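Borrelidin polyketide synthase, type I (Streptomyces parvulus, PDB 6OBT) probably catalyses dehydration of a beta-hydroxyacyl intermediate during borrelidin assembly, as the dehydratase domain of a modular type I polyketide synthase. Local coordinates at residues P166-T171 and S270-I275; Y190-Q195 and A234-A239; L199-R204 and V210-L215. One frame throughout, in Å; residues are numbered along the deposited sequence.

Contact 1. Residues P166-T171 and S270-I275; sequences PEWPPT and SLRVRI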
loop_
_atom_site.group_PDB
_atom_site.type_symbol
_atom_site.label_atom_id
_atom_site.label_comp_id
_atom_site.label_asym_id
_atom_site.label_seq_id
_atom_site.Cartn_x
_atom_site.Cartn_y
_atom_site.Cartn_z
ATOM N N PRO A 166 12.590 -42.638 -2.110
ATOM C CA PRO A 166 13.236 -43.769 -2.802
ATOM C C PRO A 166 12.269 -44.823 -3.336
ATOM O O PRO A 166 12.639 -45.558 -4.263
ATOM C CB PRO A 166 14.161 -44.349 -1.720
ATOM C CG PRO A 166 14.259 -43.270 -0.654
ATOM C CD PRO A 166 12.918 -42.614 -0.677
ATOM N N GLU A 167 11.073 -44.961 -2.760
ATOM C CA GLU A 167 10.049 -45.869 -3.280
ATOM C C GLU A 167 8.678 -45.391 -2.813
ATOM O O GLU A 167 8.553 -44.719 -1.782
ATOM C CB GLU A 167 10.277 -47.327 -2.847
ATOM C CG GLU A 167 10.161 -47.606 -1.352
ATOM C CD GLU A 167 11.456 -47.350 -0.612
ATOM O OE1 GLU A 167 12.009 -46.245 -0.748
ATOM O OE2 GLU A 167 11.930 -48.268 0.094
ATOM N N TRP A 168 7.647 -45.749 -3.588
ATOM C CA TRP A 168 6.270 -45.376 -3.236
ATOM C C TRP A 168 5.277 -46.481 -3.594
ATOM O O TRP A 168 5.278 -46.964 -4.743
ATOM C CB TRP A 168 5.865 -44.085 -3.931
ATOM C CG TRP A 168 4.533 -43.571 -3.437
ATOM C CD1 TRP A 168 3.326 -43.684 -4.058
ATOM C CD2 TRP A 168 4.294 -42.874 -2.213
ATOM N NE1 TRP A 168 2.339 -43.088 -3.295
ATOM C CE2 TRP A 168 2.910 -42.591 -2.152
ATOM C CE3 TRP A 168 5.113 -42.468 -1.155
ATOM C CZ2 TRP A 168 2.334 -41.908 -1.087
ATOM C CZ3 TRP A 168 4.532 -41.786 -0.091
ATOM C CH2 TRP A 168 3.159 -41.522 -0.066
ATOM N N PRO A 169 4.417 -46.903 -2.653
ATOM C CA PRO A 169 4.379 -46.486 -1.248
ATOM C C PRO A 169 5.606 -46.992 -0.481
ATOM O O PRO A 169 6.331 -47.807 -1.011
ATOM C CB PRO A 169 3.102 -47.149 -0.713
ATOM C CG PRO A 169 2.365 -47.639 -1.911
ATOM C CD PRO A 169 3.387 -47.913 -2.944
ATOM N N PRO A 170 5.852 -46.483 0.730
ATOM C CA PRO A 170 6.827 -47.141 1.596
ATOM C C PRO A 170 6.348 -48.555 1.818
ATOM O O PRO A 170 5.203 -48.880 1.519
ATOM C CB PRO A 170 6.811 -46.288 2.869
ATOM C CG PRO A 170 6.167 -45.007 2.481
ATOM C CD PRO A 170 5.172 -45.366 1.423
ATOM N N THR A 171 7.235 -49.426 2.291
ATOM C CA THR A 171 6.926 -50.856 2.214
ATOM C C THR A 171 6.989 -51.494 3.589
ATOM O O THR A 171 7.667 -51.020 4.514
ATOM C CB THR A 171 7.815 -51.590 1.205
ATOM O OG1 THR A 171 7.563 -53.014 1.286
ATOM C CG2 THR A 171 9.197 -51.365 1.536
ATOM N N SER A 270 -0.783 -32.729 -7.178
ATOM C CA SER A 270 -0.910 -34.034 -6.544
ATOM C C SER A 270 0.336 -34.312 -5.716
ATOM O O SER A 270 1.455 -34.103 -6.190
ATOM C CB SER A 270 -1.108 -35.143 -7.583
ATOM O OG SER A 270 -1.064 -36.417 -6.966
ATOM N N LEU A 271 0.139 -34.803 -4.488
ATOM C CA LEU A 271 1.241 -34.956 -3.545
ATOM C C LEU A 271 1.307 -36.367 -2.972
ATOM O O LEU A 271 0.287 -37.040 -2.797
ATOM C CB LEU A 271 1.130 -34.007 -2.369
ATOM C CG LEU A 271 1.198 -32.522 -2.692
ATOM C CD1 LEU A 271 0.725 -31.771 -1.465
ATOM C CD2 LEU A 271 2.611 -32.148 -3.064
ATOM N N ARG A 272 2.536 -36.779 -2.656
ATOM C CA ARG A 272 2.820 -37.903 -1.768
ATOM C C ARG A 272 3.354 -37.340 -0.457
ATOM O O ARG A 272 4.278 -36.515 -0.465
ATOM C CB ARG A 272 3.828 -38.858 -2.420
ATOM C CG ARG A 272 3.263 -39.423 -3.690
ATOM C CD ARG A 272 4.269 -40.151 -4.563
ATOM N NE ARG A 272 3.563 -40.771 -5.679
ATOM C CZ ARG A 272 4.097 -41.660 -6.508
ATOM N NH1 ARG A 272 3.371 -42.171 -7.494
ATOM N NH2 ARG A 272 5.357 -42.031 -6.356
ATOM N N VAL A 273 2.734 -37.727 0.656
ATOM C CA VAL A 273 2.904 -37.044 1.932
ATOM C C VAL A 273 3.348 -38.048 2.986
ATOM O O VAL A 273 2.847 -39.177 3.028
ATOM C CB VAL A 273 1.598 -36.335 2.348
ATOM C CG1 VAL A 273 1.782 -35.558 3.638
ATOM C CG2 VAL A 273 1.134 -35.403 1.237
ATOM N N ARG A 274 4.290 -37.640 3.834
ATOM C CA ARG A 274 4.747 -38.457 4.952
ATOM C C ARG A 274 4.697 -37.619 6.211
ATOM O O ARG A 274 5.338 -36.565 6.276
ATOM C CB ARG A 274 6.175 -38.989 4.746
ATOM C CG ARG A 274 6.671 -39.722 6.018
ATOM C CD ARG A 274 8.020 -40.393 5.821
ATOM N NE ARG A 274 7.886 -41.680 5.152
ATOM C CZ ARG A 274 7.963 -42.861 5.762
ATOM N NH1 ARG A 274 8.157 -42.930 7.072
ATOM N NH2 ARG A 274 7.845 -43.981 5.059
ATOM N N ILE A 275 3.941 -38.085 7.207
ATOM C CA ILE A 275 3.722 -37.364 8.457
ATOM C C ILE A 275 4.334 -38.175 9.591
ATOM O O ILE A 275 4.077 -39.380 9.709
ATOM C CB ILE A 275 2.220 -37.114 8.713
ATOM C CG1 ILE A 275 1.577 -36.432 7.499
ATOM C CG2 ILE A 275 2.008 -36.284 9.989
ATOM C CD1 ILE A 275 0.111 -36.076 7.699
#
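W168 and R272 form a guanidinium-on-indole stack that pins the loop before strand 174-176 onto strand 270-276, in the C-terminal half of the double-hotdog fold expected for a polyketide synthase dehydratase. The guanidinium of R272 lies almost flat on the indole, with centres 3.8 Å apart and planes only 13° from parallel. Its aliphatic stem continues over the same face: R272 CD stands above the five-membered ring, 3.5 Å from the ring centroid, while R272 CB comes down near the far corner of the benzo ring, 3.6 Å from W168 CH2. The arginine is extended from CG to NE, which carries the charged end past the pyrrole and over W168 CD1, 3.3 Å from R272 CZ. At the tip, R272 NH2 reaches W168 CB at 3.2 Å. On the tryptophan side, CG is anti to the backbone N (chi1 -172°), which lays the indole against R272 of the strand. A cis peptide bond joins W168 to P169, and two residues along from the tryptophan, P170 makes a second touch. Its CG meets the edge of the R274 guanidinium, 3.2 Å from NH2, where a bend at chi3 brings the end of the chain nearer to P170. The polar ends are held from outside: W168 NE1 hydrogen-bonds to E212 and R274 NH1 forms a salt bridge with D208. Strand 270-276 itself runs between strands 208-214 and 281-286, to which its backbone is bonded, and P170 also packs on V210 of the former.

Contact 2. Residues Y190-Q195 and A234-A239; sequences YHYGPQ and AVHSVA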
loop_
_atom_site.group_PDB
_atom_site.type_symbol
_atom_site.label_atom_id
_atom_site.label_comp_id
_atom_site.label_asym_id
_atom_site.label_seq_id
_atom_site.Cartn_x
_atom_site.Cartn_y
_atom_site.Cartn_z
ATOM N N TYR A 190 -16.413 -30.773 10.807
ATOM C CA TYR A 190 -15.501 -30.264 9.786
ATOM C C TYR A 190 -16.048 -30.684 8.426
ATOM O O TYR A 190 -15.851 -31.822 7.990
ATOM C CB TYR A 190 -14.077 -30.761 10.026
ATOM C CG TYR A 190 -13.461 -30.215 11.299
ATOM C CD1 TYR A 190 -12.388 -29.332 11.257
ATOM C CD2 TYR A 190 -13.965 -30.573 12.543
ATOM C CE1 TYR A 190 -11.836 -28.822 12.429
ATOM C CE2 TYR A 190 -13.422 -30.075 13.711
ATOM C CZ TYR A 190 -12.361 -29.202 13.653
ATOM O OH TYR A 190 -11.838 -28.724 14.832
ATOM N N HIS A 191 -16.727 -29.759 7.753
ATOM C CA HIS A 191 -17.442 -30.067 6.515
ATOM C C HIS A 191 -16.572 -29.616 5.345
ATOM O O HIS A 191 -16.594 -28.444 4.959
ATOM C CB HIS A 191 -18.815 -29.395 6.494
ATOM C CG HIS A 191 -19.821 -30.023 7.416
ATOM N ND1 HIS A 191 -19.789 -29.858 8.785
ATOM C CD2 HIS A 191 -20.900 -30.802 7.160
ATOM C CE1 HIS A 191 -20.799 -30.510 9.331
ATOM N NE2 HIS A 191 -21.489 -31.092 8.367
ATOM N N TYR A 192 -15.807 -30.554 4.777
ATOM C CA TYR A 192 -14.892 -30.266 3.675
ATOM C C TYR A 192 -15.629 -30.389 2.347
ATOM O O TYR A 192 -16.219 -31.426 2.053
ATOM C CB TYR A 192 -13.676 -31.195 3.704
ATOM C CG TYR A 192 -12.716 -30.862 4.822
ATOM C CD1 TYR A 192 -11.965 -29.694 4.801
ATOM C CD2 TYR A 192 -12.627 -31.679 5.938
ATOM C CE1 TYR A 192 -11.101 -29.379 5.841
ATOM C CE2 TYR A 192 -11.776 -31.378 6.975
ATOM C CZ TYR A 192 -11.034 -30.231 6.939
ATOM O OH TYR A 192 -10.200 -29.953 8.000
ATOM N N GLY A 193 -15.596 -29.328 1.550
ATOM C CA GLY A 193 -16.286 -29.326 0.284
ATOM C C GLY A 193 -15.420 -29.858 -0.843
ATOM O O GLY A 193 -14.282 -30.286 -0.633
ATOM N N PRO A 194 -15.960 -29.839 -2.066
ATOM C CA PRO A 194 -15.247 -30.454 -3.205
ATOM C C PRO A 194 -13.785 -30.071 -3.341
ATOM O O PRO A 194 -12.934 -30.942 -3.547
ATOM C CB PRO A 194 -16.074 -29.972 -4.405
ATOM C CG PRO A 194 -17.449 -29.806 -3.865
ATOM C CD PRO A 194 -17.288 -29.326 -2.448
ATOM N N GLN A 195 -13.458 -28.783 -3.238
ATOM C CA GLN A 195 -12.080 -28.375 -3.484
ATOM C C GLN A 195 -11.117 -28.820 -2.392
ATOM O O GLN A 195 -9.900 -28.762 -2.606
ATOM C CB GLN A 195 -12.011 -26.856 -3.647
ATOM C CG GLN A 195 -12.422 -26.386 -5.021
ATOM C CD GLN A 195 -11.271 -26.352 -6.001
ATOM O OE1 GLN A 195 -10.284 -27.084 -5.861
ATOM N NE2 GLN A 195 -11.393 -25.508 -7.011
ATOM N N ALA A 234 -3.159 -31.767 2.985
ATOM C CA ALA A 234 -1.891 -32.303 3.477
ATOM C C ALA A 234 -1.878 -32.351 4.999
ATOM O O ALA A 234 -1.426 -33.335 5.602
ATOM C CB ALA A 234 -0.723 -31.462 2.958
ATOM N N VAL A 235 -2.397 -31.298 5.631
ATOM C CA VAL A 235 -2.434 -31.190 7.087
ATOM C C VAL A 235 -3.589 -31.987 7.674
ATOM O O VAL A 235 -3.426 -32.675 8.689
ATOM C CB VAL A 235 -2.511 -29.704 7.497
ATOM C CG1 VAL A 235 -2.733 -29.592 8.997
ATOM C CG2 VAL A 235 -1.240 -28.985 7.083
ATOM N N HIS A 236 -4.789 -31.894 7.087
ATOM C CA HIS A 236 -5.917 -32.535 7.745
ATOM C C HIS A 236 -5.935 -34.046 7.535
ATOM O O HIS A 236 -6.714 -34.746 8.189
ATOM C CB HIS A 236 -7.253 -31.876 7.326
ATOM C CG HIS A 236 -7.733 -32.190 5.937
ATOM N ND1 HIS A 236 -8.208 -31.210 5.092
ATOM C CD2 HIS A 236 -7.914 -33.366 5.283
ATOM C CE1 HIS A 236 -8.614 -31.759 3.961
ATOM N NE2 HIS A 236 -8.442 -33.068 4.048
ATOM N N SER A 237 -5.049 -34.570 6.691
ATOM C CA SER A 237 -4.948 -36.018 6.541
ATOM C C SER A 237 -4.377 -36.688 7.783
ATOM O O SER A 237 -4.523 -37.906 7.940
ATOM C CB SER A 237 -4.096 -36.339 5.316
ATOM O OG SER A 237 -4.852 -36.083 4.145
ATOM N N VAL A 238 -3.774 -35.912 8.688
ATOM C CA VAL A 238 -3.226 -36.458 9.926
ATOM C C VAL A 238 -4.308 -37.101 10.791
ATOM O O VAL A 238 -4.009 -37.990 11.596
ATOM C CB VAL A 238 -2.475 -35.358 10.701
ATOM C CG1 VAL A 238 -3.458 -34.354 11.312
ATOM C CG2 VAL A 238 -1.582 -35.973 11.764
ATOM N N ALA A 239 -5.563 -36.663 10.660
ATOM C CA ALA A 239 -6.660 -37.229 11.461
ATOM C C ALA A 239 -6.725 -38.747 11.332
ATOM O O ALA A 239 -7.370 -39.454 12.125
ATOM C CB ALA A 239 -7.983 -36.610 11.046
#
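H236 takes a chi1 of 74°, which places CG between its backbone N and carbonyl carbon and turns the imidazole toward strand 190-192; Y192, with CG anti to the carbonyl carbon (chi1 -73°), extends its phenol from the strand to meet it. The two side chains pass one another in opposite directions, and their rings overlap obliquely, with centroids 4.2 Å apart and planes at 36°. The imidazole's ND1 does most of the touching: it sits over one face of the phenol ring toward the rim, 3.5 Å from Y192 CE1. Beyond the ring, Y192 OH lies beside the stem of the histidine, 3.6 Å from H236 CB, and at the opposite end H236 CE1 reaches Y192 CD1 at 4.0 Å. The tyrosine therefore meets the histidine through van der Waals contact, while both ring nitrogens have polar partners outside the two segments. ND1 is hydrogen-bonded to D232 OD1, one helical turn back on helix 228-236, and NE2 to the hydroxyl of Y182; these two bonds fix the rotation of the imidazole. D232 and H236 match the DxxxQ/H signature of polyketide dehydratases, and Y192 belongs to their GYxYGPxF motif. The pairing is thus consistent with the active-site region of a double-hotdog dehydratase, where the histidine probably helps to position the signature aspartate and the tyrosine ring lies against the histidine.

Contact 3. Residues L199-R204 and V210-L215; sequences LRRAWR and VAEISL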
loop_
_atom_site.group_PDB
_atom_site.type_symbol
_atom_site.label_atom_id
_atom_site.label_comp_id
_atom_site.label_asym_id
_atom_site.label_seq_id
_atom_site.Cartn_x
_atom_site.Cartn_y
_atom_site.Cartn_z
ATOM N N LEU A 199 -7.908 -36.090 -0.146
ATOM C CA LEU A 199 -7.313 -37.351 0.277
ATOM C C LEU A 199 -7.851 -38.507 -0.564
ATOM O O LEU A 199 -9.067 -38.698 -0.667
ATOM C CB LEU A 199 -7.598 -37.604 1.758
ATOM C CG LEU A 199 -7.164 -39.008 2.207
ATOM C CD1 LEU A 199 -5.673 -39.225 1.988
ATOM C CD2 LEU A 199 -7.514 -39.241 3.659
ATOM N N ARG A 200 -6.941 -39.299 -1.143
ATOM C CA ARG A 200 -7.320 -40.424 -1.993
ATOM C C ARG A 200 -6.927 -41.776 -1.418
ATOM O O ARG A 200 -7.734 -42.716 -1.433
ATOM C CB ARG A 200 -6.696 -40.264 -3.387
ATOM C CG ARG A 200 -6.831 -38.874 -3.970
ATOM C CD ARG A 200 -8.282 -38.526 -4.284
ATOM N NE ARG A 200 -8.404 -37.130 -4.704
ATOM C CZ ARG A 200 -9.529 -36.576 -5.142
ATOM N NH1 ARG A 200 -10.640 -37.299 -5.228
ATOM N NH2 ARG A 200 -9.543 -35.301 -5.511
ATOM N N ARG A 201 -5.686 -41.934 -0.957
ATOM C CA ARG A 201 -5.253 -43.204 -0.383
ATOM C C ARG A 201 -4.337 -42.922 0.798
ATOM O O ARG A 201 -3.672 -41.890 0.840
ATOM C CB ARG A 201 -4.523 -44.091 -1.418
ATOM C CG ARG A 201 -5.083 -44.029 -2.839
ATOM C CD ARG A 201 -4.932 -45.364 -3.556
ATOM N NE ARG A 201 -3.530 -45.727 -3.724
ATOM C CZ ARG A 201 -2.890 -45.719 -4.890
ATOM N NH1 ARG A 201 -3.533 -45.373 -5.996
ATOM N NH2 ARG A 201 -1.609 -46.058 -4.952
ATOM N N ALA A 202 -4.319 -43.836 1.765
ATOM C CA ALA A 202 -3.437 -43.694 2.916
ATOM C C ALA A 202 -2.942 -45.068 3.363
ATOM O O ALA A 202 -3.612 -46.087 3.159
ATOM C CB ALA A 202 -4.142 -42.960 4.072
ATOM N N TRP A 203 -1.737 -45.086 3.943
ATOM C CA TRP A 203 -1.150 -46.276 4.549
ATOM C C TRP A 203 -0.539 -45.895 5.887
ATOM O O TRP A 203 -0.090 -44.768 6.079
ATOM C CB TRP A 203 -0.018 -46.915 3.717
ATOM C CG TRP A 203 -0.309 -47.255 2.295
ATOM C CD1 TRP A 203 -0.483 -48.511 1.768
ATOM C CD2 TRP A 203 -0.420 -46.341 1.201
ATOM N NE1 TRP A 203 -0.706 -48.427 0.415
ATOM C CE2 TRP A 203 -0.673 -47.105 0.042
ATOM C CE3 TRP A 203 -0.336 -44.947 1.089
ATOM C CZ2 TRP A 203 -0.846 -46.523 -1.210
ATOM C CZ3 TRP A 203 -0.504 -44.371 -0.162
ATOM C CH2 TRP A 203 -0.751 -45.159 -1.295
ATOM N N ARG A 204 -0.471 -46.863 6.788
ATOM C CA ARG A 204 0.397 -46.765 7.951
ATOM C C ARG A 204 1.756 -47.343 7.582
ATOM O O ARG A 204 1.842 -48.482 7.112
ATOM C CB ARG A 204 -0.202 -47.513 9.144
ATOM C CG ARG A 204 0.697 -47.582 10.373
ATOM C CD ARG A 204 -0.130 -47.943 11.603
ATOM N NE ARG A 204 0.678 -48.285 12.774
ATOM C CZ ARG A 204 0.206 -48.324 14.018
ATOM N NH1 ARG A 204 -1.071 -48.041 14.254
ATOM N NH2 ARG A 204 1.004 -48.647 15.029
ATOM N N VAL A 210 1.473 -42.175 5.706
ATOM C CA VAL A 210 1.722 -41.744 4.333
ATOM C C VAL A 210 0.411 -41.738 3.559
ATOM O O VAL A 210 -0.489 -42.545 3.812
ATOM C CB VAL A 210 2.793 -42.589 3.597
ATOM C CG1 VAL A 210 4.127 -42.483 4.315
ATOM C CG2 VAL A 210 2.353 -44.070 3.465
ATOM N N ALA A 211 0.308 -40.804 2.611
ATOM C CA ALA A 211 -0.945 -40.564 1.914
ATOM C C ALA A 211 -0.689 -40.009 0.519
ATOM O O ALA A 211 0.288 -39.286 0.287
ATOM C CB ALA A 211 -1.834 -39.590 2.699
ATOM N N GLU A 212 -1.588 -40.361 -0.401
ATOM C CA GLU A 212 -1.717 -39.708 -1.700
ATOM C C GLU A 212 -2.865 -38.712 -1.620
ATOM O O GLU A 212 -3.976 -39.075 -1.220
ATOM C CB GLU A 212 -1.979 -40.726 -2.816
ATOM C CG GLU A 212 -0.739 -41.475 -3.253
ATOM C CD GLU A 212 -1.046 -42.635 -4.185
ATOM O OE1 GLU A 212 -0.139 -43.465 -4.403
ATOM O OE2 GLU A 212 -2.182 -42.712 -4.705
ATOM N N ILE A 213 -2.589 -37.458 -1.984
ATOM C CA ILE A 213 -3.535 -36.350 -1.867
ATOM C C ILE A 213 -3.488 -35.559 -3.170
ATOM O O ILE A 213 -2.398 -35.220 -3.640
ATOM C CB ILE A 213 -3.171 -35.449 -0.670
ATOM C CG1 ILE A 213 -3.013 -36.285 0.609
ATOM C CG2 ILE A 213 -4.228 -34.387 -0.452
ATOM C CD1 ILE A 213 -2.360 -35.554 1.768
ATOM N N SER A 214 -4.651 -35.266 -3.763
ATOM C CA SER A 214 -4.633 -34.536 -5.030
ATOM C C SER A 214 -5.889 -33.686 -5.219
ATOM O O SER A 214 -6.962 -34.008 -4.708
ATOM C CB SER A 214 -4.452 -35.489 -6.216
ATOM O OG SER A 214 -5.461 -36.470 -6.270
ATOM N N LEU A 215 -5.736 -32.596 -5.977
ATOM C CA LEU A 215 -6.834 -31.670 -6.230
ATOM C C LEU A 215 -7.827 -32.278 -7.224
ATOM O O LEU A 215 -7.468 -33.163 -8.015
ATOM C CB LEU A 215 -6.287 -30.341 -6.770
ATOM C CG LEU A 215 -5.605 -29.441 -5.740
ATOM C CD1 LEU A 215 -4.646 -28.442 -6.398
ATOM C CD2 LEU A 215 -6.672 -28.727 -4.923
#
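A classic beta bulge sets two consecutive arginines, R200 and R201, against the single residue E212, an irregularity that shifts the register by one residue in the otherwise regular antiparallel hairpin of strands 199-205 and 208-214. The carbonyl oxygen of E212 serves both backbone amides, taking a bond of 3.0 Å from R200 N, in the carbonyl plane, and a weak one of 3.3 Å from R201 N. Past the bulge the ladder is regular, with W203 and V210 as a hydrogen-bonded pair joined in both directions. At the bulge the R200 side chain leaves toward the partner strand. Bent at chi2 (-67°), it reaches S214, where NH2 donates a 3.0 Å bond to S214 O; the oxygen is close to the guanidinium plane, but the donor stands 40° out of the carbonyl plane. NE adds weak bonds to S214 O and OG. L199, A202, A211 and I213 share the apolar face that looks toward helix 228-236, where L199 CD1 lies 3.9 Å from A211 CB and I213 packs on L230 and A233. The opposite face carries R201, W203, V210 and E212. There W203 crosses V210 at about a right angle, CE3 to CG2 3.7 Å. R201 and E212 run side by side as a salt bridge, yet the carboxylate sits over the guanidinium face, so that charge rather than a directed N-H holds them; E212 OE1 takes its hydrogen bond from W168 instead. That same oxygen, 3.0 Å from R201 NH2, also lies at the indole edge of W203, 3.6 Å from CH2.

In the fold
From the N terminus, the chain first meets 166-171, whose partner in contact 1 is not reached until strand 270-276; this wide loop encloses both other contacts. Within it, 190-195 opens contact 2, the hairpin of contact 3 folds back on itself at short range, and helix 228-236 then closes contact 2 at 234-239. The three are thus concentric, without crossing. Contacts 1 and 3 are joined through neighbouring strands 270-276 and 208-214, where L271 N approaches I213 O. Contacts 2 and 3 meet where A234 and S237 pack on I213. I275 bridges contacts 1 and 2 by packing against A234 and V238, so the helix, the sheet and the outer loop are all tied together.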